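Local coordinates for putative immunoglobulin-blocking virulence protein (Mycoplasma mycoides subsp. capri, PDB 7ADK) that probably binds host immunoglobulins and blocks their action, as a virulence factor of this mycoplasma, at residues R128-T133 with A141-P146; A135-E140 with D182-Q187; V353-E358 with P373-E378; S415-D420 with E444-Y449. All coordinates share one frame; numbering follows the deposited sequence.

In the fold
Following the chain from its modelled N terminus, contact 1 closes the shortest of the four loops, joining strand 130-133 to the end of strand 138-144. Contact 2 starts within that hairpin and joins its turn and second strand to helix 182-194, so the segments of the two alternate along the chain; they also touch, through Thr131 and Ile132 with Val139. Contacts 3 and 4 follow in series, in a separate region, with centres about 35 Å or more from those of the first pair. Contact 3 ties the loop after helix 339-351 to strand 375-379; contact 4 closes a beta-alpha-beta unit in the same mixed sheet. Phe354 links them by packing on Thr447 and Val418.

Contact 1 of 4, residues R128-T133 with A141-P146; sequences RKQTIT and AEIEGP
Arg128 and Gln130 meet Ile143 and Glu144 in a hairpin contact, partly backbone and partly side chain, at the start of the modelled chain, where strand 130-133 comes up against the end of strand 138-144. On the exposed flank the bond is ionic. The Arg128 guanidinium takes the Glu144 carboxylate side-on: NE donates to OE1 of Glu144 at 2.9 Å, and Arg128 NH1 donates to Glu144 OE2 at 2.8 Å. Both oxygens accept through their syn lone pairs, and the two planar groups lie only 25° apart, so the bidentate pairing restrains the rotation of each. A backbone hydrogen bond from Ala141 N to Gln130 O (2.9 Å) joins the chains here. The two strands are the first and middle members of a three-stranded antiparallel sheet completed by strand 174-178, yet the short segments run at 97° to one another, consistent with the sparse backbone pairing between them. Gln130 adds a side-chain contact: CG sits between the backbone N and the carbonyl carbon (chi1 66°), and the chain then extends across Ile143 at about a right angle. Its aliphatic part packs, with Gln130 CG 3.6 Å from Ile143 CG1, while its amide oxygen lies against the branch point of the isoleucine. Deeper in, Ile132 and Ile143 approach tip to tip, Ile132 CG2 lying 4.1 Å from Ile143 CD1. The other branch of Ile132 touches Ala141, its CG1 being 4.0 Å from Ala141 CB, and Ile175 of the third strand packs on both isoleucines.

Contact 2 of 4, residues A135-E140 with D182-Q187; sequences AGIEVE and DKLKEQ
Leu184 of helix 182-194 packs on Val139 of strand 138-144, and this pair is the close-packed, buried half of the contact. The two side chains cross at about a right angle. The leucine ends in a fork, and both of its methyls meet the same branch of the valine: Val139 CG2 is 3.8 Å from Leu184 CD2 and 3.9 Å from Leu184 CD1. In Leu184, CG is anti to the backbone N (chi1 175°), which turns the branch point toward the strand. Leu184 CD1 reaches on to the CB atoms of Ala135 and Ile137, linking the two halves. Leu307 of helix 301-308 and Ile134 also touch this leucine, so it is enclosed between the hairpin and helix 301-308. Toward the turn the contact is more open to solvent and becomes partly polar. Ile137 touches Gln187 through CG1, 4.0 Å from Gln187 CG, and Ala135 CB lies 3.8 Å from that same Gln187 CG. Here the helix reaches across with a polar group: Gln187 NE2 donates to Ala135 O at 2.9 Å, nearly straight, with the oxygen in the plane of the amide. The donor stands tilted 26° from the carbonyl plane of Ala135. The same oxygen accepts a weak bond from Ile137 N. Apolar contact thus supplies the less directional grip, whereas the directional glutamine bond probably helps to set how the turn sits against the helix.

Contact 3 of 4, residues V353-E358 with P373-E378; sequences VFDYDE and PGWVKE
Phe354 and Trp375 form the aromatic part of this contact, a T-shaped pair in which the edge of the phenylalanine points at the six-membered ring of the indole. The ring centroids are 5.0 Å apart, with the planes at 76°. Phe354 CD1 stands over that indole face, 3.6 Å from Trp375 CZ3, and the CB of Phe354 makes a CH-pi contact over the adjoining five-membered ring. A second CH-pi contact pairs Pro373 with Tyr356: Pro373 CD lies over one face of the phenol ring, offset toward the rim, 3.6 Å from Tyr356 CD2. Pro373 CB is also met by a carboxylate oxygen, Glu358 OE2, at 3.4 Å. The polar part is a single hydrogen bond, from Trp375 NE1 to Asp355 O (2.9 Å), with the acceptor in the plane of the indole, so that it restrains the turn of the ring while Phe354 occupies a face. Asp355 OD1 lies near Trp375 CZ2, its carboxylate plane 80° from the ring, and is salt-bridged to Arg403. Together these interactions attach the loop after helix 339-351 to strand 375-379, the strand that pairs antiparallel with strand 396-403 in the mixed sheet.

Contact 4 of 4, residues S415-D420 with E444-Y449; sequences SGLVLD and EQITSY
A beta-alpha-beta crossover brings Leu417 and Leu419 of strand 415-422 alongside Ile446 and Tyr449 of segment 444-449, which leads into strand 448-454, with helix 426-442 making the connection. The strands run parallel, pairing Val418 with Ser448 and Leu419 with Tyr449. Thr447 N donates to Leu417 O at 2.8 Å, and Leu419 N donates to Ser448 O at 2.9 Å; these backbone bonds fix the alignment of the strands. Mostly apolar side chains line the face of Leu419 and Ile446: Leu417 CD2 is 3.7 Å from Ile446 CD1, and Leu419 CB is 4.0 Å from Ile446 CG2. That same CG2, anti to its own backbone N, sits over the centre of the Tyr449 ring, while Leu419 CD2 approaches the ring obliquely. Leu417 CD2 also meets the carboxylate of Glu444, 3.4 Å from its OE2, at about a right angle between the side chains; Glu444 OE2 is hydrogen-bonded to Tyr384 OH. Thr447 OG1 lies beside Gly416 CA. On the other face, Ser448 CB packs on both methyls of Val418. Ser448 OG is hydrogen-bonded to Gln476 NE2, so a hydroxyl buried among apolar groups has its polar need met by the neighbouring strand 473-481.

Contact 1 of 4, residues R128-T133 with A141-P146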
# COMPACT_ATOMS: atom_id res chain seq x y z
N ARG A 128 8.68 -52.60 28.22
CA ARG A 128 8.99 -52.29 26.80
C ARG A 128 8.55 -53.44 25.88
O ARG A 128 8.06 -54.47 26.36
CB ARG A 128 10.50 -51.98 26.62
CG ARG A 128 10.90 -50.55 26.98
CD ARG A 128 12.38 -50.30 26.68
NE ARG A 128 12.75 -48.89 26.86
CZ ARG A 128 13.37 -48.33 27.87
NH1 ARG A 128 13.53 -47.05 27.89
NH2 ARG A 128 13.82 -48.98 28.87
N LYS A 129 8.71 -53.29 24.55
CA LYS A 129 8.53 -54.33 23.50
C LYS A 129 7.12 -54.96 23.47
O LYS A 129 6.95 -56.18 23.45
CB LYS A 129 9.68 -55.37 23.59
CG LYS A 129 11.06 -54.77 23.22
CD LYS A 129 12.21 -55.21 24.13
CE LYS A 129 12.38 -56.72 24.24
NZ LYS A 129 13.55 -57.10 25.03
N GLN A 130 6.10 -54.11 23.50
CA GLN A 130 4.68 -54.47 23.53
C GLN A 130 4.11 -54.78 22.14
O GLN A 130 4.81 -54.83 21.14
CB GLN A 130 3.92 -53.35 24.25
CG GLN A 130 3.91 -52.01 23.50
CD GLN A 130 3.12 -50.94 24.24
OE1 GLN A 130 3.66 -50.04 24.84
NE2 GLN A 130 1.82 -50.98 24.23
N THR A 131 2.79 -54.94 22.04
CA THR A 131 2.04 -54.94 20.78
C THR A 131 1.02 -53.79 20.75
O THR A 131 0.51 -53.37 21.79
CB THR A 131 1.40 -56.31 20.50
OG1 THR A 131 0.66 -56.28 19.31
CG2 THR A 131 0.45 -56.79 21.58
N ILE A 132 0.81 -53.22 19.56
CA ILE A 132 -0.12 -52.12 19.26
C ILE A 132 -0.93 -52.48 18.01
O ILE A 132 -0.47 -53.25 17.17
CB ILE A 132 0.63 -50.76 19.13
CG1 ILE A 132 1.55 -50.64 17.89
CG2 ILE A 132 1.42 -50.43 20.41
CD1 ILE A 132 1.90 -49.20 17.54
N THR A 133 -2.11 -51.90 17.82
CA THR A 133 -2.89 -52.02 16.57
C THR A 133 -2.69 -50.79 15.70
O THR A 133 -2.72 -49.67 16.22
CB THR A 133 -4.38 -52.28 16.85
OG1 THR A 133 -5.08 -52.35 15.63
CG2 THR A 133 -5.09 -51.23 17.70
N ALA A 141 5.74 -53.95 18.49
CA ALA A 141 6.43 -52.66 18.33
C ALA A 141 7.25 -52.24 19.56
O ALA A 141 6.88 -52.47 20.71
CB ALA A 141 5.39 -51.60 17.99
N GLU A 142 8.36 -51.56 19.31
CA GLU A 142 9.16 -50.89 20.33
C GLU A 142 8.54 -49.51 20.63
O GLU A 142 8.41 -48.69 19.73
CB GLU A 142 10.63 -50.80 19.88
CG GLU A 142 11.35 -52.16 19.99
CD GLU A 142 10.95 -53.21 18.93
OE1 GLU A 142 11.01 -52.93 17.72
OE2 GLU A 142 10.59 -54.34 19.31
N ILE A 143 8.15 -49.27 21.88
CA ILE A 143 7.42 -48.07 22.34
C ILE A 143 8.16 -47.42 23.51
O ILE A 143 8.61 -48.12 24.42
CB ILE A 143 5.97 -48.42 22.75
CG1 ILE A 143 5.14 -49.12 21.65
CG2 ILE A 143 5.20 -47.20 23.28
CD1 ILE A 143 4.88 -48.30 20.39
N GLU A 144 8.21 -46.09 23.54
CA GLU A 144 8.84 -45.29 24.60
C GLU A 144 7.89 -44.22 25.14
O GLU A 144 7.08 -43.67 24.41
CB GLU A 144 10.12 -44.64 24.07
CG GLU A 144 11.18 -45.63 23.58
CD GLU A 144 11.70 -46.61 24.65
OE1 GLU A 144 11.96 -47.79 24.33
OE2 GLU A 144 11.91 -46.20 25.81
N GLY A 145 8.00 -43.89 26.43
CA GLY A 145 7.33 -42.74 27.03
C GLY A 145 8.01 -41.42 26.64
O GLY A 145 9.23 -41.40 26.48
N PRO A 146 7.27 -40.30 26.52
CA PRO A 146 7.85 -39.02 26.13
C PRO A 146 8.69 -38.42 27.27
O PRO A 146 8.19 -38.31 28.39
CB PRO A 146 6.67 -38.14 25.75
CG PRO A 146 5.52 -38.69 26.59
CD PRO A 146 5.84 -40.17 26.73

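Contact 2 of 4, residues A135-E140 with D182-Q187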
# COMPACT_ATOMS: atom_id res chain seq x y z
N ALA A 135 -3.69 -50.89 11.84
CA ALA A 135 -4.59 -51.04 10.69
C ALA A 135 -5.68 -52.10 10.96
O ALA A 135 -5.93 -52.98 10.14
CB ALA A 135 -3.75 -51.30 9.44
N GLY A 136 -6.24 -52.11 12.17
CA GLY A 136 -6.96 -53.24 12.74
C GLY A 136 -6.01 -54.34 13.24
O GLY A 136 -6.04 -54.69 14.42
N ILE A 137 -5.10 -54.78 12.37
CA ILE A 137 -4.08 -55.80 12.62
C ILE A 137 -3.23 -55.46 13.85
O ILE A 137 -2.70 -54.36 13.97
CB ILE A 137 -3.22 -55.99 11.34
CG1 ILE A 137 -4.06 -56.38 10.11
CG2 ILE A 137 -2.08 -57.00 11.53
CD1 ILE A 137 -4.88 -57.66 10.23
N GLU A 138 -3.09 -56.42 14.75
CA GLU A 138 -2.19 -56.35 15.91
C GLU A 138 -0.73 -56.58 15.47
O GLU A 138 -0.43 -57.53 14.75
CB GLU A 138 -2.57 -57.40 16.96
CG GLU A 138 -4.01 -57.32 17.48
CD GLU A 138 -4.37 -56.02 18.19
OE1 GLU A 138 -5.57 -55.69 18.27
OE2 GLU A 138 -3.49 -55.32 18.72
N VAL A 139 0.19 -55.73 15.91
CA VAL A 139 1.59 -55.76 15.46
C VAL A 139 2.51 -55.61 16.68
O VAL A 139 2.19 -54.84 17.58
CB VAL A 139 1.87 -54.63 14.45
CG1 VAL A 139 3.25 -54.80 13.84
CG2 VAL A 139 0.87 -54.54 13.31
N GLU A 140 3.64 -56.30 16.76
CA GLU A 140 4.65 -56.04 17.80
C GLU A 140 5.49 -54.79 17.49
O GLU A 140 5.88 -54.57 16.34
CB GLU A 140 5.51 -57.28 18.08
CG GLU A 140 6.33 -57.77 16.90
CD GLU A 140 7.06 -59.08 17.20
OE1 GLU A 140 7.97 -59.09 18.06
OE2 GLU A 140 6.74 -60.11 16.57
N ASP A 182 3.93 -59.59 6.01
CA ASP A 182 3.16 -59.69 4.77
C ASP A 182 1.68 -59.35 5.01
O ASP A 182 1.09 -58.52 4.32
CB ASP A 182 3.32 -61.10 4.14
CG ASP A 182 4.75 -61.63 3.92
OD1 ASP A 182 4.93 -62.55 3.10
OD2 ASP A 182 5.71 -61.16 4.56
N LYS A 183 1.10 -59.90 6.09
CA LYS A 183 -0.29 -59.68 6.52
C LYS A 183 -0.62 -58.20 6.82
O LYS A 183 -1.69 -57.73 6.46
CB LYS A 183 -0.62 -60.59 7.73
CG LYS A 183 -1.87 -61.46 7.54
CD LYS A 183 -1.70 -62.64 6.57
CE LYS A 183 -0.83 -63.76 7.14
NZ LYS A 183 -0.70 -64.90 6.24
N LEU A 184 0.30 -57.46 7.44
CA LEU A 184 0.15 -56.02 7.70
C LEU A 184 0.29 -55.20 6.42
O LEU A 184 -0.54 -54.33 6.18
CB LEU A 184 1.18 -55.57 8.75
CG LEU A 184 1.21 -54.05 9.02
CD1 LEU A 184 -0.08 -53.56 9.67
CD2 LEU A 184 2.39 -53.74 9.91
N LYS A 185 1.33 -55.41 5.62
CA LYS A 185 1.58 -54.51 4.48
C LYS A 185 0.56 -54.67 3.34
O LYS A 185 0.25 -53.70 2.67
CB LYS A 185 3.04 -54.54 4.02
CG LYS A 185 3.50 -55.82 3.34
CD LYS A 185 5.02 -55.78 3.17
CE LYS A 185 5.53 -56.97 2.38
NZ LYS A 185 7.00 -57.06 2.45
N GLU A 186 -0.06 -55.84 3.21
CA GLU A 186 -1.21 -56.02 2.31
C GLU A 186 -2.52 -55.43 2.86
O GLU A 186 -3.35 -54.96 2.09
CB GLU A 186 -1.37 -57.50 1.94
CG GLU A 186 -0.16 -58.10 1.21
CD GLU A 186 0.50 -57.19 0.17
OE1 GLU A 186 1.74 -57.17 0.07
OE2 GLU A 186 -0.23 -56.49 -0.56
N GLN A 187 -2.70 -55.35 4.19
CA GLN A 187 -3.78 -54.55 4.77
C GLN A 187 -3.58 -53.05 4.50
O GLN A 187 -4.52 -52.35 4.12
CB GLN A 187 -3.90 -54.84 6.27
CG GLN A 187 -4.90 -53.97 7.04
CD GLN A 187 -6.36 -54.28 6.77
OE1 GLN A 187 -6.75 -54.77 5.73
NE2 GLN A 187 -7.22 -54.02 7.72

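Contact 3 of 4, residues V353-E358 with P373-E378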
# COMPACT_ATOMS: atom_id res chain seq x y z
N VAL A 353 -10.49 -21.56 29.53
CA VAL A 353 -11.78 -21.28 30.17
C VAL A 353 -12.84 -21.23 29.07
O VAL A 353 -12.52 -20.89 27.93
CB VAL A 353 -11.70 -20.02 31.05
CG1 VAL A 353 -11.61 -18.72 30.27
CG2 VAL A 353 -12.89 -19.92 31.98
N PHE A 354 -14.06 -21.68 29.35
CA PHE A 354 -15.02 -22.10 28.31
C PHE A 354 -14.47 -23.26 27.46
O PHE A 354 -14.43 -23.23 26.24
CB PHE A 354 -15.56 -20.91 27.51
CG PHE A 354 -16.00 -19.73 28.35
CD1 PHE A 354 -16.94 -19.91 29.38
CD2 PHE A 354 -15.49 -18.45 28.09
CE1 PHE A 354 -17.39 -18.81 30.14
CE2 PHE A 354 -15.94 -17.35 28.84
CZ PHE A 354 -16.89 -17.53 29.86
N ASP A 355 -14.01 -24.31 28.15
CA ASP A 355 -13.44 -25.54 27.60
C ASP A 355 -14.41 -26.36 26.74
O ASP A 355 -15.63 -26.24 26.86
CB ASP A 355 -12.96 -26.42 28.76
CG ASP A 355 -14.11 -26.86 29.68
OD1 ASP A 355 -14.69 -26.01 30.38
OD2 ASP A 355 -14.43 -28.06 29.72
N TYR A 356 -13.86 -27.23 25.87
CA TYR A 356 -14.61 -28.17 25.04
C TYR A 356 -13.81 -29.45 24.76
O TYR A 356 -12.59 -29.45 24.80
CB TYR A 356 -15.09 -27.47 23.76
CG TYR A 356 -14.06 -26.83 22.87
CD1 TYR A 356 -13.44 -27.57 21.85
CD2 TYR A 356 -13.77 -25.46 23.00
CE1 TYR A 356 -12.56 -26.95 20.96
CE2 TYR A 356 -12.89 -24.83 22.10
CZ TYR A 356 -12.29 -25.57 21.07
OH TYR A 356 -11.49 -24.96 20.17
N ASP A 357 -14.49 -30.57 24.51
CA ASP A 357 -13.87 -31.90 24.47
C ASP A 357 -13.17 -32.25 23.15
O ASP A 357 -12.41 -33.21 23.08
CB ASP A 357 -14.94 -32.95 24.80
CG ASP A 357 -14.40 -34.28 25.29
OD1 ASP A 357 -15.12 -35.29 25.19
OD2 ASP A 357 -13.26 -34.34 25.81
N GLU A 358 -13.46 -31.52 22.08
CA GLU A 358 -12.84 -31.66 20.75
C GLU A 358 -11.40 -31.12 20.71
O GLU A 358 -10.94 -30.45 21.63
CB GLU A 358 -13.68 -30.91 19.70
CG GLU A 358 -15.14 -31.38 19.58
CD GLU A 358 -16.10 -30.22 19.36
OE1 GLU A 358 -15.98 -29.49 18.37
OE2 GLU A 358 -16.97 -30.02 20.21
N PRO A 373 -17.93 -24.48 21.57
CA PRO A 373 -18.65 -25.75 21.52
C PRO A 373 -19.11 -26.25 22.90
O PRO A 373 -18.33 -26.38 23.82
CB PRO A 373 -17.68 -26.73 20.86
CG PRO A 373 -16.69 -25.86 20.11
CD PRO A 373 -16.64 -24.58 20.93
N GLY A 374 -20.39 -26.57 23.05
CA GLY A 374 -20.96 -27.01 24.33
C GLY A 374 -21.35 -25.89 25.30
O GLY A 374 -21.78 -26.18 26.40
N TRP A 375 -21.26 -24.63 24.88
CA TRP A 375 -21.70 -23.46 25.62
C TRP A 375 -22.78 -22.72 24.83
O TRP A 375 -22.79 -22.76 23.60
CB TRP A 375 -20.51 -22.54 25.89
CG TRP A 375 -19.47 -23.13 26.78
CD1 TRP A 375 -18.54 -24.03 26.40
CD2 TRP A 375 -19.28 -22.95 28.21
NE1 TRP A 375 -17.80 -24.43 27.49
CE2 TRP A 375 -18.22 -23.80 28.64
CE3 TRP A 375 -19.89 -22.14 29.19
CZ2 TRP A 375 -17.79 -23.84 29.96
CZ3 TRP A 375 -19.46 -22.17 30.52
CH2 TRP A 375 -18.41 -23.02 30.91
N VAL A 376 -23.68 -22.03 25.53
CA VAL A 376 -24.68 -21.16 24.90
C VAL A 376 -24.63 -19.76 25.51
O VAL A 376 -24.46 -19.59 26.71
CB VAL A 376 -26.08 -21.80 24.91
CG1 VAL A 376 -26.62 -22.10 26.30
CG2 VAL A 376 -27.12 -20.96 24.18
N LYS A 377 -24.73 -18.75 24.64
CA LYS A 377 -24.62 -17.32 24.97
C LYS A 377 -25.98 -16.66 25.00
O LYS A 377 -26.79 -16.83 24.09
CB LYS A 377 -23.69 -16.65 23.94
CG LYS A 377 -23.47 -15.15 24.16
CD LYS A 377 -22.43 -14.54 23.20
CE LYS A 377 -22.82 -14.58 21.71
NZ LYS A 377 -23.90 -13.64 21.33
N GLU A 378 -26.22 -15.86 26.02
CA GLU A 378 -27.38 -14.97 26.13
C GLU A 378 -26.91 -13.52 26.31
O GLU A 378 -26.04 -13.26 27.13
CB GLU A 378 -28.27 -15.47 27.28
CG GLU A 378 -29.49 -14.58 27.53
CD GLU A 378 -30.49 -15.11 28.57
OE1 GLU A 378 -31.23 -14.29 29.15
OE2 GLU A 378 -30.60 -16.33 28.78

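Contact 4 of 4, residues S415-D420 with E444-Y449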
# COMPACT_ATOMS: atom_id res chain seq x y z
N SER A 415 -21.03 -21.32 34.52
CA SER A 415 -21.55 -20.12 33.87
C SER A 415 -20.67 -18.91 34.15
O SER A 415 -20.08 -18.81 35.23
CB SER A 415 -22.99 -19.85 34.30
OG SER A 415 -23.08 -19.61 35.68
N GLY A 416 -20.58 -17.97 33.21
CA GLY A 416 -19.74 -16.79 33.33
C GLY A 416 -20.32 -15.56 32.66
O GLY A 416 -20.85 -15.64 31.56
N LEU A 417 -20.23 -14.43 33.35
CA LEU A 417 -20.54 -13.11 32.82
C LEU A 417 -19.35 -12.59 32.01
O LEU A 417 -18.21 -12.66 32.44
CB LEU A 417 -20.92 -12.21 34.00
CG LEU A 417 -21.46 -10.82 33.65
CD1 LEU A 417 -22.72 -10.88 32.81
CD2 LEU A 417 -21.78 -10.10 34.94
N VAL A 418 -19.62 -12.06 30.82
CA VAL A 418 -18.64 -11.58 29.86
C VAL A 418 -18.93 -10.12 29.53
O VAL A 418 -20.07 -9.78 29.23
CB VAL A 418 -18.66 -12.46 28.59
CG1 VAL A 418 -17.67 -11.98 27.53
CG2 VAL A 418 -18.38 -13.92 28.95
N LEU A 419 -17.92 -9.25 29.60
CA LEU A 419 -18.00 -7.84 29.27
C LEU A 419 -17.32 -7.58 27.92
O LEU A 419 -16.14 -7.86 27.76
CB LEU A 419 -17.40 -7.04 30.43
CG LEU A 419 -17.27 -5.53 30.24
CD1 LEU A 419 -18.56 -4.88 29.76
CD2 LEU A 419 -16.90 -4.87 31.54
N ASP A 420 -18.08 -7.02 26.98
CA ASP A 420 -17.72 -6.65 25.61
C ASP A 420 -17.63 -5.12 25.53
O ASP A 420 -18.60 -4.41 25.76
CB ASP A 420 -18.78 -7.30 24.68
CG ASP A 420 -18.98 -6.76 23.25
OD1 ASP A 420 -18.23 -5.89 22.78
OD2 ASP A 420 -19.91 -7.25 22.57
N GLU A 444 -19.53 -7.36 41.32
CA GLU A 444 -19.95 -8.21 40.21
C GLU A 444 -18.72 -8.81 39.50
O GLU A 444 -17.77 -8.10 39.18
CB GLU A 444 -20.87 -7.42 39.28
CG GLU A 444 -21.36 -8.15 38.03
CD GLU A 444 -22.26 -9.36 38.33
OE1 GLU A 444 -21.81 -10.31 39.00
OE2 GLU A 444 -23.43 -9.36 37.87
N GLN A 445 -18.69 -10.12 39.28
CA GLN A 445 -17.50 -10.87 38.83
C GLN A 445 -17.58 -11.12 37.33
O GLN A 445 -18.56 -11.67 36.84
CB GLN A 445 -17.39 -12.18 39.64
CG GLN A 445 -16.21 -13.10 39.29
CD GLN A 445 -14.85 -12.65 39.81
OE1 GLN A 445 -14.65 -11.53 40.26
NE2 GLN A 445 -13.85 -13.50 39.77
N ILE A 446 -16.54 -10.76 36.58
CA ILE A 446 -16.46 -10.97 35.12
C ILE A 446 -15.49 -12.12 34.81
O ILE A 446 -14.34 -12.10 35.23
CB ILE A 446 -16.06 -9.66 34.42
CG1 ILE A 446 -16.98 -8.46 34.73
CG2 ILE A 446 -15.93 -9.84 32.91
CD1 ILE A 446 -18.44 -8.64 34.37
N THR A 447 -15.95 -13.12 34.06
CA THR A 447 -15.12 -14.26 33.61
C THR A 447 -14.31 -13.90 32.37
O THR A 447 -13.18 -14.35 32.22
CB THR A 447 -16.00 -15.49 33.37
OG1 THR A 447 -16.59 -15.88 34.59
CG2 THR A 447 -15.26 -16.72 32.88
N SER A 448 -14.83 -13.08 31.46
CA SER A 448 -14.09 -12.62 30.30
C SER A 448 -14.29 -11.13 30.08
O SER A 448 -15.41 -10.67 29.91
CB SER A 448 -14.53 -13.41 29.07
OG SER A 448 -13.98 -12.85 27.90
N TYR A 449 -13.20 -10.40 29.96
CA TYR A 449 -13.19 -9.08 29.36
C TYR A 449 -12.80 -9.24 27.89
O TYR A 449 -11.82 -9.92 27.61
CB TYR A 449 -12.21 -8.17 30.09
CG TYR A 449 -12.53 -7.91 31.54
CD1 TYR A 449 -13.41 -6.88 31.89
CD2 TYR A 449 -11.95 -8.71 32.54
CE1 TYR A 449 -13.72 -6.64 33.24
CE2 TYR A 449 -12.26 -8.48 33.88
CZ TYR A 449 -13.14 -7.45 34.23
OH TYR A 449 -13.41 -7.22 35.54